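Local coordinates for protein pyrrolidone-carboxylate peptidase (Pyrococcus furiosus, PDB 1X10) that removes pyroglutamate (5-oxoproline) from the N-terminus of peptides as a C15-family thiol peptidase, unless the next residue is proline, at residues G7-G12 with P42-K47; A82-D87 with V145-L150; V167-E172 with Q182-M187; V3-F8 with A34-R39; P61-H66 with V202-L207. The protein carries 3 engineered substitutions. All blocks are in the same frame, centred on the assembly; numbering follows the deposited sequence.

Overall arrangement
Four of the five contacts reach one mixed sheet of an alpha/beta fold. Contact 4 joins two of its parallel strands and overlaps contact 1 at Gly-7 and Phe-8, where strand 2-8 runs out into a loop. Contact 5 lies one strand further across, about 10 Å from contact 4 between centres. Phe-8 packs on Val-145 of contact 2, and Ser-149 OG of that helix bonds His-66 NE2 of contact 5. Contacts 1 and 2 skirt the active site: the side chains of Phe-8 and Met-146 come within about 4 Å of those of the engineered Ser-142 and Glu-79, respectively. Contact 3 stands apart, although the side chain of Pro-168 is about 7 Å from that of active-site His-166.

Contact 1: residues G7-G12 with P42-K47; sequences GFEPFG and PVVFGK
Glu-9 turns CG into the slot between its own backbone N and carbonyl carbon (chi1 59°) and then runs straight, laying its carboxylate against Pro-42 and Val-43. The meeting place is an inverse gamma turn centred on Val-43, in the loop that follows strand 34-41, set against the chain leaving the end of strand 2-8. Val-43 N donates to Glu-9 OE2 at 2.9 Å, approaching 44° above the carboxylate plane. The same oxygen lies 3.4 Å from Pro-42 CA. An alanine in place of Glu-9 would probably leave Val-43 N without this acceptor and the turn less firmly tied. Val-43 fills the space between the two aromatic side chains: CG1 rests on Phe-11 CB at 3.7 Å, while CG2 meets Phe-8 CD2 at 3.9 Å, the side chains of Val-43 and Phe-8 crossing at about a right angle. Phe-8 also packs on Ser-142, the engineered active-site position, and on Val-145, so the turn backs a residue that borders the catalytic centre. The edge of the Phe-8 ring faces the loop, its CE2 3.8 Å from Pro-42 O.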
# COMPACT_ATOMS: atom_id res chain seq x y z
N GLY A 7 3.72 24.98 12.12
CA GLY A 7 2.78 24.00 11.62
C GLY A 7 2.10 24.66 10.43
O GLY A 7 2.40 25.82 10.11
N PHE A 8 1.21 23.94 9.76
CA PHE A 8 0.51 24.49 8.61
C PHE A 8 -1.00 24.50 8.80
O PHE A 8 -1.55 23.73 9.58
CB PHE A 8 0.82 23.67 7.35
CG PHE A 8 2.16 23.97 6.73
CD1 PHE A 8 3.20 23.05 6.81
CD2 PHE A 8 2.36 25.15 6.01
CE1 PHE A 8 4.42 23.29 6.17
CE2 PHE A 8 3.58 25.40 5.37
CZ PHE A 8 4.62 24.47 5.45
N GLU A 9 -1.66 25.40 8.08
CA GLU A 9 -3.11 25.52 8.12
C GLU A 9 -3.68 24.36 7.29
O GLU A 9 -2.94 23.65 6.61
CB GLU A 9 -3.54 26.85 7.50
CG GLU A 9 -3.09 27.00 6.04
CD GLU A 9 -3.51 28.32 5.41
OE1 GLU A 9 -4.03 29.19 6.14
OE2 GLU A 9 -3.30 28.49 4.19
N PRO A 10 -5.01 24.16 7.33
CA PRO A 10 -5.61 23.07 6.55
C PRO A 10 -5.38 23.32 5.06
O PRO A 10 -5.22 24.46 4.63
CB PRO A 10 -7.09 23.15 6.92
CG PRO A 10 -7.06 23.73 8.31
CD PRO A 10 -6.02 24.81 8.18
N PHE A 11 -5.36 22.25 4.27
CA PHE A 11 -5.16 22.37 2.84
C PHE A 11 -5.69 21.13 2.12
O PHE A 11 -6.01 20.12 2.74
CB PHE A 11 -3.67 22.55 2.53
CG PHE A 11 -2.86 21.30 2.75
CD1 PHE A 11 -2.58 20.44 1.69
CD2 PHE A 11 -2.39 20.96 4.02
CE1 PHE A 11 -1.86 19.26 1.89
CE2 PHE A 11 -1.67 19.79 4.23
CZ PHE A 11 -1.41 18.94 3.17
N GLY A 12 -5.78 21.22 0.79
CA GLY A 12 -6.25 20.10 -0.01
C GLY A 12 -7.63 19.57 0.31
O GLY A 12 -7.91 18.39 0.07
N PRO A 42 0.81 29.61 6.31
CA PRO A 42 -0.22 29.38 5.31
C PRO A 42 0.31 28.38 4.28
O PRO A 42 1.52 28.32 4.06
CB PRO A 42 -0.43 30.77 4.70
CG PRO A 42 0.97 31.33 4.73
CD PRO A 42 1.45 30.93 6.12
N VAL A 43 -0.57 27.59 3.68
CA VAL A 43 -0.15 26.63 2.67
C VAL A 43 -0.30 27.38 1.34
O VAL A 43 -1.16 27.07 0.52
CB VAL A 43 -1.03 25.36 2.68
CG1 VAL A 43 -0.56 24.38 1.62
CG2 VAL A 43 -0.95 24.70 4.06
N VAL A 44 0.56 28.38 1.17
CA VAL A 44 0.54 29.24 -0.01
C VAL A 44 1.96 29.64 -0.38
O VAL A 44 2.68 30.20 0.44
CB VAL A 44 -0.25 30.53 0.30
CG1 VAL A 44 -0.27 31.44 -0.94
CG2 VAL A 44 -1.67 30.18 0.76
N PHE A 45 2.37 29.37 -1.62
CA PHE A 45 3.70 29.74 -2.05
C PHE A 45 3.82 31.27 -2.02
O PHE A 45 2.86 31.97 -2.32
CB PHE A 45 3.99 29.23 -3.46
CG PHE A 45 4.06 27.73 -3.56
CD1 PHE A 45 3.03 27.00 -4.14
CD2 PHE A 45 5.18 27.06 -3.09
CE1 PHE A 45 3.11 25.61 -4.25
CE2 PHE A 45 5.28 25.67 -3.19
CZ PHE A 45 4.24 24.95 -3.77
N GLY A 46 5.00 31.76 -1.67
CA GLY A 46 5.21 33.20 -1.60
C GLY A 46 4.84 33.72 -0.22
O GLY A 46 5.71 34.11 0.56
N LYS A 47 3.54 33.71 0.08
CA LYS A 47 3.05 34.18 1.36
C LYS A 47 3.73 33.42 2.50
O LYS A 47 4.11 34.01 3.51
CB LYS A 47 1.54 34.00 1.43
CG LYS A 47 0.88 34.64 2.64
CD LYS A 47 -0.63 34.68 2.48
CE LYS A 47 -1.03 35.49 1.24
NZ LYS A 47 -2.51 35.57 1.05

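Contact 2: residues A82-D87 with V145-L150; sequences AVNAID and VMYLSL
Asn-84 OD1 is gripped by two backbone N-H groups, those of Ile-103 and Val-104, and this holds the amide flat against the ring of Tyr-147. Asn-84 is the centre of an inverse gamma turn, closed by Ala-85 N to Val-83 O at 2.8 Å, just where strand 76-83 ends against helix 141-156. Amide and phenol ring are stacked with their planes 14° apart, and Asn-84 CB sits 3.5 Å from Tyr-147 CE1. Asn-84 ND2 and Tyr-147 OH approach to 3.4 Å at an angle too poor for a hydrogen bond; the hydroxyl is bonded to Pro-108 O instead. Tyr-147 CG stands anti to the backbone N (chi1 -175°), which carries the ring off the helix alongside Val-83 and Asn-84. Two residues earlier, at Ala-82, the side-chain contacts are apolar. The small side chain of Ala-82 lets strand and helix come close, and its CB lies 3.6 Å from Tyr-147 CA. Met-146, fully extended, runs past this methyl with CG also 3.6 Å from Ala-82 CB, its side chain close to that of the active-site Glu-79. From the next turn of the helix, Leu-150 CD1 reaches Ala-82 CB at 3.8 Å.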
# COMPACT_ATOMS: atom_id res chain seq x y z
N ALA A 82 16.33 18.93 2.06
CA ALA A 82 15.45 19.93 1.47
C ALA A 82 16.00 20.20 0.06
O ALA A 82 17.20 20.42 -0.10
CB ALA A 82 15.46 21.22 2.30
N VAL A 83 15.13 20.20 -0.93
CA VAL A 83 15.55 20.41 -2.31
C VAL A 83 15.12 21.75 -2.91
O VAL A 83 13.99 22.20 -2.71
CB VAL A 83 15.02 19.27 -3.19
CG1 VAL A 83 15.62 17.94 -2.73
CG2 VAL A 83 13.53 19.21 -3.06
N ASN A 84 16.02 22.37 -3.66
CA ASN A 84 15.74 23.68 -4.25
C ASN A 84 14.85 23.57 -5.48
O ASN A 84 15.27 23.87 -6.60
CB ASN A 84 17.06 24.36 -4.62
CG ASN A 84 16.89 25.83 -4.95
OD1 ASN A 84 15.80 26.39 -4.80
ND2 ASN A 84 17.97 26.47 -5.39
N ALA A 85 13.61 23.15 -5.28
CA ALA A 85 12.67 23.01 -6.38
C ALA A 85 11.23 22.99 -5.93
O ALA A 85 10.91 22.57 -4.81
CB ALA A 85 12.98 21.73 -7.17
N ILE A 86 10.36 23.46 -6.81
CA ILE A 86 8.93 23.47 -6.56
C ILE A 86 8.25 22.76 -7.73
O ILE A 86 8.45 23.13 -8.89
CB ILE A 86 8.36 24.91 -6.49
CG1 ILE A 86 9.06 25.69 -5.38
CG2 ILE A 86 6.86 24.86 -6.24
CD1 ILE A 86 8.71 27.15 -5.37
N ASP A 87 7.48 21.73 -7.42
CA ASP A 87 6.75 20.99 -8.44
C ASP A 87 5.54 20.44 -7.71
O ASP A 87 5.52 19.28 -7.28
CB ASP A 87 7.59 19.84 -9.01
CG ASP A 87 7.12 19.42 -10.40
OD1 ASP A 87 7.48 18.32 -10.87
OD2 ASP A 87 6.38 20.22 -11.03
N VAL A 145 9.25 25.37 2.79
CA VAL A 145 9.64 25.98 4.05
C VAL A 145 10.92 25.34 4.61
O VAL A 145 11.78 26.04 5.16
CB VAL A 145 8.52 25.87 5.11
CG1 VAL A 145 7.32 26.71 4.67
CG2 VAL A 145 8.11 24.43 5.29
N MET A 146 11.06 24.03 4.46
CA MET A 146 12.26 23.36 4.95
C MET A 146 13.51 23.94 4.29
O MET A 146 14.51 24.21 4.95
CB MET A 146 12.19 21.85 4.67
CG MET A 146 13.37 21.07 5.24
SD MET A 146 13.37 19.33 4.74
CE MET A 146 14.90 18.78 5.53
N TYR A 147 13.44 24.13 2.97
CA TYR A 147 14.57 24.67 2.22
C TYR A 147 14.88 26.12 2.62
O TYR A 147 16.04 26.46 2.86
CB TYR A 147 14.29 24.60 0.71
CG TYR A 147 15.48 25.04 -0.12
CD1 TYR A 147 16.47 24.14 -0.49
CD2 TYR A 147 15.65 26.39 -0.46
CE1 TYR A 147 17.61 24.55 -1.17
CE2 TYR A 147 16.79 26.82 -1.13
CZ TYR A 147 17.77 25.89 -1.48
OH TYR A 147 18.92 26.32 -2.11
N LEU A 148 13.85 26.96 2.67
CA LEU A 148 14.03 28.36 3.02
C LEU A 148 14.62 28.51 4.42
O LEU A 148 15.46 29.38 4.67
CB LEU A 148 12.69 29.11 2.93
CG LEU A 148 12.19 29.34 1.50
CD1 LEU A 148 10.72 29.78 1.51
CD2 LEU A 148 13.06 30.40 0.84
N SER A 149 14.20 27.65 5.34
CA SER A 149 14.72 27.73 6.71
C SER A 149 16.20 27.37 6.72
O SER A 149 17.02 28.07 7.33
CB SER A 149 13.94 26.78 7.63
OG SER A 149 14.32 26.95 8.98
N LEU A 150 16.56 26.29 6.03
CA LEU A 150 17.95 25.86 5.98
C LEU A 150 18.82 26.88 5.23
O LEU A 150 19.99 27.08 5.57
CB LEU A 150 18.06 24.48 5.34
CG LEU A 150 17.62 23.34 6.27
CD1 LEU A 150 17.40 22.07 5.47
CD2 LEU A 150 18.68 23.15 7.35

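Contact 3: residues V167-E172 with Q182-M187; sequences VPYIPE and QVPPSM
Tyr-169 and Pro-184 meet obliquely: the ring brings CE2 to 3.8 Å from Pro-184 CG, and its in-plane edge looks toward Pro-185 O. Tyr-169 CG lies anti to the carbonyl carbon (chi1 -81°), which sends the ring along the 182-187 loop toward Pro-184. At the other end Pro-168 lies across the base of Met-187, its CG 4.0 Å from Met-187 CB, and the methionine leaves this pair extended before bending at its tip. Pro-171 leans on Ser-186, its CG 3.7 Å from Ser-186 OG. The two loops, which flank helix 175-178, run at 90° to each other where they touch. At their crossing Met-187 N donates to Tyr-169 O at 2.9 Å, nearly in line with the carbonyl bond. Ile-170 CA adds a straight CA-H...O contact to Met-187 O at 3.3 Å. One water donates to both Pro-168 O and Met-187 O; a second accepts from Tyr-169 N (3.0 Å) and donates to Pro-185 O (2.8 Å). Beyond, Pro-185 packs on Pro-185 of a neighbouring subunit, and Pro-171 and Ser-186 on Pro-130 of that subunit, so the crossing forms part of a tetramer interface. With four prolines among the touching residues, few backbone N-H groups are on offer, and water donates the hydrogen bonds that Pro-168 O, Pro-185 O and Met-187 O accept.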
# COMPACT_ATOMS: atom_id res chain seq x y z
N VAL A 167 4.03 14.38 10.01
CA VAL A 167 3.21 13.51 10.84
C VAL A 167 2.09 12.92 9.98
O VAL A 167 1.67 13.52 8.99
CB VAL A 167 2.56 14.28 12.03
CG1 VAL A 167 3.65 14.99 12.84
CG2 VAL A 167 1.52 15.27 11.52
N PRO A 168 1.62 11.72 10.34
CA PRO A 168 0.54 11.08 9.59
C PRO A 168 -0.78 11.78 9.89
O PRO A 168 -0.83 12.69 10.71
CB PRO A 168 0.53 9.65 10.14
CG PRO A 168 1.93 9.46 10.69
CD PRO A 168 2.21 10.79 11.33
N TYR A 169 -1.83 11.35 9.21
CA TYR A 169 -3.17 11.88 9.46
C TYR A 169 -3.46 11.46 10.90
O TYR A 169 -2.94 10.45 11.36
CB TYR A 169 -4.22 11.14 8.63
CG TYR A 169 -4.40 11.55 7.19
CD1 TYR A 169 -4.83 12.84 6.86
CD2 TYR A 169 -4.27 10.61 6.17
CE1 TYR A 169 -5.14 13.17 5.54
CE2 TYR A 169 -4.58 10.93 4.85
CZ TYR A 169 -5.01 12.20 4.55
OH TYR A 169 -5.34 12.50 3.25
N ILE A 170 -4.29 12.23 11.62
CA ILE A 170 -4.69 11.77 12.94
C ILE A 170 -5.99 11.02 12.62
O ILE A 170 -6.64 11.32 11.62
CB ILE A 170 -4.93 12.92 13.95
CG1 ILE A 170 -5.93 13.94 13.40
CG2 ILE A 170 -3.61 13.58 14.29
CD1 ILE A 170 -6.29 15.02 14.41
N PRO A 171 -6.38 10.04 13.46
CA PRO A 171 -7.59 9.23 13.26
C PRO A 171 -8.87 9.90 12.77
O PRO A 171 -9.51 9.41 11.83
CB PRO A 171 -7.78 8.55 14.62
CG PRO A 171 -6.35 8.34 15.05
CD PRO A 171 -5.72 9.68 14.73
N GLU A 172 -9.27 11.01 13.39
CA GLU A 172 -10.50 11.68 12.97
C GLU A 172 -10.51 12.11 11.51
O GLU A 172 -11.57 12.29 10.92
CB GLU A 172 -10.77 12.89 13.87
CG GLU A 172 -9.64 13.90 13.92
CD GLU A 172 -9.88 14.97 14.97
OE1 GLU A 172 -10.56 15.97 14.66
OE2 GLU A 172 -9.40 14.79 16.11
N GLN A 182 -10.40 4.02 0.09
CA GLN A 182 -9.30 3.39 0.82
C GLN A 182 -9.17 3.92 2.24
O GLN A 182 -9.74 4.97 2.58
CB GLN A 182 -7.99 3.63 0.07
CG GLN A 182 -6.76 3.12 0.79
CD GLN A 182 -6.76 1.62 0.95
OE1 GLN A 182 -5.90 1.07 1.64
NE2 GLN A 182 -7.72 0.96 0.33
N VAL A 183 -8.43 3.20 3.08
CA VAL A 183 -8.23 3.62 4.45
C VAL A 183 -6.75 3.89 4.73
O VAL A 183 -5.98 2.98 5.00
CB VAL A 183 -8.73 2.56 5.46
CG1 VAL A 183 -8.67 3.13 6.87
CG2 VAL A 183 -10.14 2.14 5.11
N PRO A 184 -6.35 5.17 4.65
CA PRO A 184 -4.94 5.50 4.91
C PRO A 184 -4.57 5.35 6.39
O PRO A 184 -5.44 5.36 7.26
CB PRO A 184 -4.85 6.95 4.42
CG PRO A 184 -6.21 7.48 4.66
CD PRO A 184 -7.11 6.35 4.22
N PRO A 185 -3.28 5.21 6.68
CA PRO A 185 -2.78 5.05 8.05
C PRO A 185 -3.00 6.33 8.84
O PRO A 185 -3.19 7.40 8.27
CB PRO A 185 -1.28 4.78 7.85
CG PRO A 185 -1.19 4.26 6.45
CD PRO A 185 -2.17 5.13 5.71
N SER A 186 -2.98 6.21 10.17
CA SER A 186 -3.15 7.37 11.04
C SER A 186 -2.34 7.16 12.31
O SER A 186 -1.89 6.04 12.60
CB SER A 186 -4.63 7.60 11.37
OG SER A 186 -5.23 6.49 12.01
N MET A 187 -2.15 8.23 13.06
CA MET A 187 -1.40 8.20 14.32
C MET A 187 -2.06 9.23 15.23
O MET A 187 -2.38 10.33 14.80
CB MET A 187 0.07 8.56 14.08
CG MET A 187 0.93 8.55 15.35
SD MET A 187 2.70 8.75 15.02
CE MET A 187 3.15 7.06 14.60
O HOH W 1 -0.29 11.89 13.36
O HOH W 2 -1.37 9.18 7.15

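Contact 4: residues V3-F8 with A34-R39; sequences VLVTGF and AQVFGR
Val-3 O and Phe-37 N form the shortest of five backbone hydrogen bonds, 2.7 Å, that zip these strands together. The others, in parallel register, are Val-3 N to Gln-35 O, Val-5 N to Phe-37 O, Arg-39 N to Val-5 O, and finally Gly-7 N to Arg-39 O at 3.0 Å. The segment axes come within 4.7 Å and diverge by 23°, an ordinary sheet twist. On one face Leu-4 CG is anti to the backbone N (chi1 168°), which brings CD1 over the neighbouring strand, 3.6 Å from Phe-37 O and 4.0 Å from Arg-39 CG. Phe-37 directs its ring edge at the backbone, CD1 being 3.6 Å from Val-3 O. The other face is lined by valines, with Val-5 CG2 4.0 Å from Val-36 CG1; Gly-38 pairs with Val-5 and adds no side chain there. Arg-39 bends at chi2 (-74°) and folds back along its own strand, where NH1 donates to Gly-38 O at 3.2 Å from above the carbonyl plane. In the second shell Asp-27 OD2 accepts from Gly-38 N, and Thr-6 OG1 is hydrogen-bonded to His-66 ND1 in the next strand. Strand 2-8, helix 18-26 and strand 34-41 make a beta-alpha-beta crossover. Helix 47-59 covers the face of Leu-4 and Phe-37, helix 189-206 packs on Val-3 and Val-5, and strand 63-69 pairs along the other edge of strand 2-8.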
# COMPACT_ATOMS: atom_id res chain seq x y z
N VAL A 3 13.41 28.26 20.66
CA VAL A 3 13.02 27.26 19.68
C VAL A 3 11.76 27.69 18.95
O VAL A 3 10.79 28.12 19.57
CB VAL A 3 12.73 25.90 20.35
CG1 VAL A 3 12.23 24.90 19.31
CG2 VAL A 3 13.98 25.38 21.04
N LEU A 4 11.78 27.60 17.62
CA LEU A 4 10.62 27.94 16.82
C LEU A 4 10.06 26.67 16.21
O LEU A 4 10.78 25.90 15.56
CB LEU A 4 10.98 28.91 15.68
CG LEU A 4 9.87 29.09 14.63
CD1 LEU A 4 8.65 29.74 15.27
CD2 LEU A 4 10.37 29.94 13.46
N VAL A 5 8.78 26.42 16.45
CA VAL A 5 8.10 25.27 15.90
C VAL A 5 7.00 25.84 15.02
O VAL A 5 6.27 26.74 15.45
CB VAL A 5 7.44 24.39 16.99
CG1 VAL A 5 6.68 23.25 16.35
CG2 VAL A 5 8.50 23.85 17.94
N THR A 6 6.89 25.35 13.79
CA THR A 6 5.82 25.82 12.92
C THR A 6 4.96 24.65 12.47
O THR A 6 5.40 23.50 12.46
CB THR A 6 6.35 26.55 11.65
OG1 THR A 6 7.05 25.61 10.81
CG2 THR A 6 7.28 27.69 12.03
N GLY A 7 3.72 24.98 12.12
CA GLY A 7 2.78 24.00 11.62
C GLY A 7 2.10 24.66 10.43
O GLY A 7 2.40 25.82 10.11
N PHE A 8 1.21 23.94 9.76
CA PHE A 8 0.51 24.49 8.61
C PHE A 8 -1.00 24.50 8.80
O PHE A 8 -1.55 23.73 9.58
CB PHE A 8 0.82 23.67 7.35
CG PHE A 8 2.16 23.97 6.73
CD1 PHE A 8 3.20 23.05 6.81
CD2 PHE A 8 2.36 25.15 6.01
CE1 PHE A 8 4.42 23.29 6.17
CE2 PHE A 8 3.58 25.40 5.37
CZ PHE A 8 4.62 24.47 5.45
N ALA A 34 14.67 26.85 28.03
CA ALA A 34 14.51 27.20 26.63
C ALA A 34 13.08 27.65 26.37
O ALA A 34 12.13 27.04 26.85
CB ALA A 34 14.85 26.01 25.75
N GLN A 35 12.93 28.72 25.60
CA GLN A 35 11.60 29.23 25.28
C GLN A 35 11.15 28.71 23.93
O GLN A 35 11.90 28.77 22.95
CB GLN A 35 11.59 30.76 25.26
CG GLN A 35 10.21 31.34 25.06
CD GLN A 35 9.23 30.90 26.13
OE1 GLN A 35 9.40 31.22 27.31
NE2 GLN A 35 8.20 30.16 25.73
N VAL A 36 9.93 28.18 23.87
CA VAL A 36 9.40 27.66 22.62
C VAL A 36 8.34 28.59 22.04
O VAL A 36 7.45 29.05 22.75
CB VAL A 36 8.79 26.25 22.82
CG1 VAL A 36 8.26 25.72 21.49
CG2 VAL A 36 9.84 25.30 23.39
N PHE A 37 8.45 28.86 20.75
CA PHE A 37 7.50 29.71 20.04
C PHE A 37 6.83 28.84 18.99
O PHE A 37 7.50 28.13 18.24
CB PHE A 37 8.21 30.88 19.34
CG PHE A 37 8.96 31.79 20.27
CD1 PHE A 37 10.16 31.38 20.86
CD2 PHE A 37 8.48 33.06 20.56
CE1 PHE A 37 10.86 32.22 21.74
CE2 PHE A 37 9.17 33.91 21.44
CZ PHE A 37 10.36 33.49 22.02
N GLY A 38 5.50 28.90 18.93
CA GLY A 38 4.77 28.11 17.96
C GLY A 38 4.02 29.02 17.01
O GLY A 38 3.25 29.88 17.44
N ARG A 39 4.23 28.83 15.71
CA ARG A 39 3.56 29.65 14.71
C ARG A 39 2.98 28.82 13.58
O ARG A 39 3.55 27.81 13.18
CB ARG A 39 4.55 30.67 14.15
CG ARG A 39 5.12 31.64 15.19
CD ARG A 39 4.09 32.67 15.61
NE ARG A 39 4.69 33.75 16.40
CZ ARG A 39 4.93 33.69 17.70
NH1 ARG A 39 4.61 32.60 18.40
NH2 ARG A 39 5.51 34.71 18.31

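Contact 5: residues P61-H66 with V202-L207; sequences PDIAIH and VALEEL
Ile-63 and Leu-207 reach toward each other tip to tip, and here the contact is tight: Ile-63 CG1 lies 3.5 Å from Leu-207 CD1, and Ile-63 CD1 touches the same methyl at 3.6 Å. Ile-63 CG1 stands anti to the carbonyl carbon (chi1 -60°) and the chain then extends, driving CD1 between Ala-203, Leu-204 and Leu-207 at the end of the helix. There CD1 also meets Leu-204 CD2 at 3.7 Å and Ala-203 CB at 3.8 Å, while the CG2 branch lies 4.0 Å from Ala-203 CB. An alanine in place of Ile-63 would probably open a gap between strand and helix and leave the Leu-207 and Leu-204 methyls without their common neighbour. This is the alpha/beta layering of the fold: the C-terminal helix 189-206 lies over the central sheet, and Val-3 of the adjoining strand touches both Ile-63 and Leu-204. Leu-207 is the first residue to leave helical geometry, yet its side chain still turns in to the sheet. The contact slackens toward the partly exposed Asp-62, whose CB is 4.3 Å from Leu-207 CD1 and whose carboxylate is engaged elsewhere, OD2 accepting from Lys-2 N. Glu-206 heads off the contact as well, its OE2 in a salt bridge with Lys-119.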
# COMPACT_ATOMS: atom_id res chain seq x y z
N PRO A 61 15.37 32.29 16.27
CA PRO A 61 15.49 31.03 17.01
C PRO A 61 16.85 30.37 16.83
O PRO A 61 17.52 30.55 15.81
CB PRO A 61 14.39 30.15 16.41
CG PRO A 61 13.54 31.10 15.60
CD PRO A 61 14.49 32.12 15.11
N ASP A 62 17.26 29.60 17.83
CA ASP A 62 18.51 28.86 17.79
C ASP A 62 18.21 27.55 17.08
O ASP A 62 19.07 26.97 16.40
CB ASP A 62 19.00 28.56 19.21
CG ASP A 62 19.40 29.81 19.95
OD1 ASP A 62 20.48 30.35 19.65
OD2 ASP A 62 18.62 30.24 20.83
N ILE A 63 16.98 27.09 17.24
CA ILE A 63 16.50 25.85 16.64
C ILE A 63 15.15 26.06 15.98
O ILE A 63 14.25 26.67 16.56
CB ILE A 63 16.33 24.75 17.71
CG1 ILE A 63 17.68 24.47 18.39
CG2 ILE A 63 15.76 23.48 17.07
CD1 ILE A 63 17.57 23.54 19.59
N ALA A 64 15.00 25.54 14.76
CA ALA A 64 13.75 25.65 14.04
C ALA A 64 13.30 24.26 13.62
O ALA A 64 14.03 23.54 12.93
CB ALA A 64 13.92 26.53 12.80
N ILE A 65 12.11 23.88 14.06
CA ILE A 65 11.55 22.59 13.71
C ILE A 65 10.20 22.85 13.05
O ILE A 65 9.25 23.27 13.70
CB ILE A 65 11.37 21.70 14.95
CG1 ILE A 65 12.74 21.36 15.54
CG2 ILE A 65 10.63 20.41 14.56
CD1 ILE A 65 12.70 20.54 16.81
N HIS A 66 10.17 22.62 11.74
CA HIS A 66 8.98 22.84 10.93
C HIS A 66 8.23 21.52 10.81
O HIS A 66 8.82 20.50 10.46
CB HIS A 66 9.40 23.40 9.57
CG HIS A 66 10.25 24.63 9.67
ND1 HIS A 66 9.75 25.84 10.10
CD2 HIS A 66 11.58 24.81 9.49
CE1 HIS A 66 10.74 26.72 10.17
NE2 HIS A 66 11.86 26.12 9.81
N VAL A 202 15.65 16.68 22.18
CA VAL A 202 16.88 16.10 21.65
C VAL A 202 17.73 17.16 20.95
O VAL A 202 18.96 17.16 21.08
CB VAL A 202 16.57 14.95 20.67
CG1 VAL A 202 17.86 14.40 20.08
CG2 VAL A 202 15.80 13.84 21.41
N ALA A 203 17.09 18.06 20.21
CA ALA A 203 17.82 19.12 19.52
C ALA A 203 18.50 20.01 20.56
O ALA A 203 19.70 20.30 20.45
CB ALA A 203 16.87 19.95 18.65
N LEU A 204 17.74 20.43 21.56
CA LEU A 204 18.28 21.28 22.62
C LEU A 204 19.47 20.65 23.32
O LEU A 204 20.50 21.29 23.53
CB LEU A 204 17.19 21.60 23.65
CG LEU A 204 16.11 22.59 23.22
CD1 LEU A 204 14.97 22.57 24.23
CD2 LEU A 204 16.71 23.99 23.11
N GLU A 205 19.34 19.38 23.68
CA GLU A 205 20.42 18.66 24.35
C GLU A 205 21.66 18.60 23.46
O GLU A 205 22.79 18.55 23.95
CB GLU A 205 19.97 17.25 24.71
CG GLU A 205 18.90 17.21 25.79
CD GLU A 205 18.35 15.81 26.00
OE1 GLU A 205 19.16 14.87 26.19
OE2 GLU A 205 17.11 15.64 25.99
N GLU A 206 21.43 18.59 22.15
CA GLU A 206 22.52 18.52 21.19
C GLU A 206 23.33 19.81 21.21
O GLU A 206 24.55 19.79 21.08
CB GLU A 206 21.96 18.27 19.79
CG GLU A 206 22.99 17.79 18.78
CD GLU A 206 23.57 16.43 19.14
OE1 GLU A 206 24.43 15.94 18.38
OE2 GLU A 206 23.17 15.85 20.17
N LEU A 207 22.65 20.94 21.38
CA LEU A 207 23.34 22.23 21.43
C LEU A 207 24.06 22.40 22.76
O LEU A 207 23.84 23.38 23.48
CB LEU A 207 22.36 23.38 21.21
CG LEU A 207 21.84 23.54 19.78
CD1 LEU A 207 20.95 24.76 19.68
CD2 LEU A 207 23.02 23.67 18.83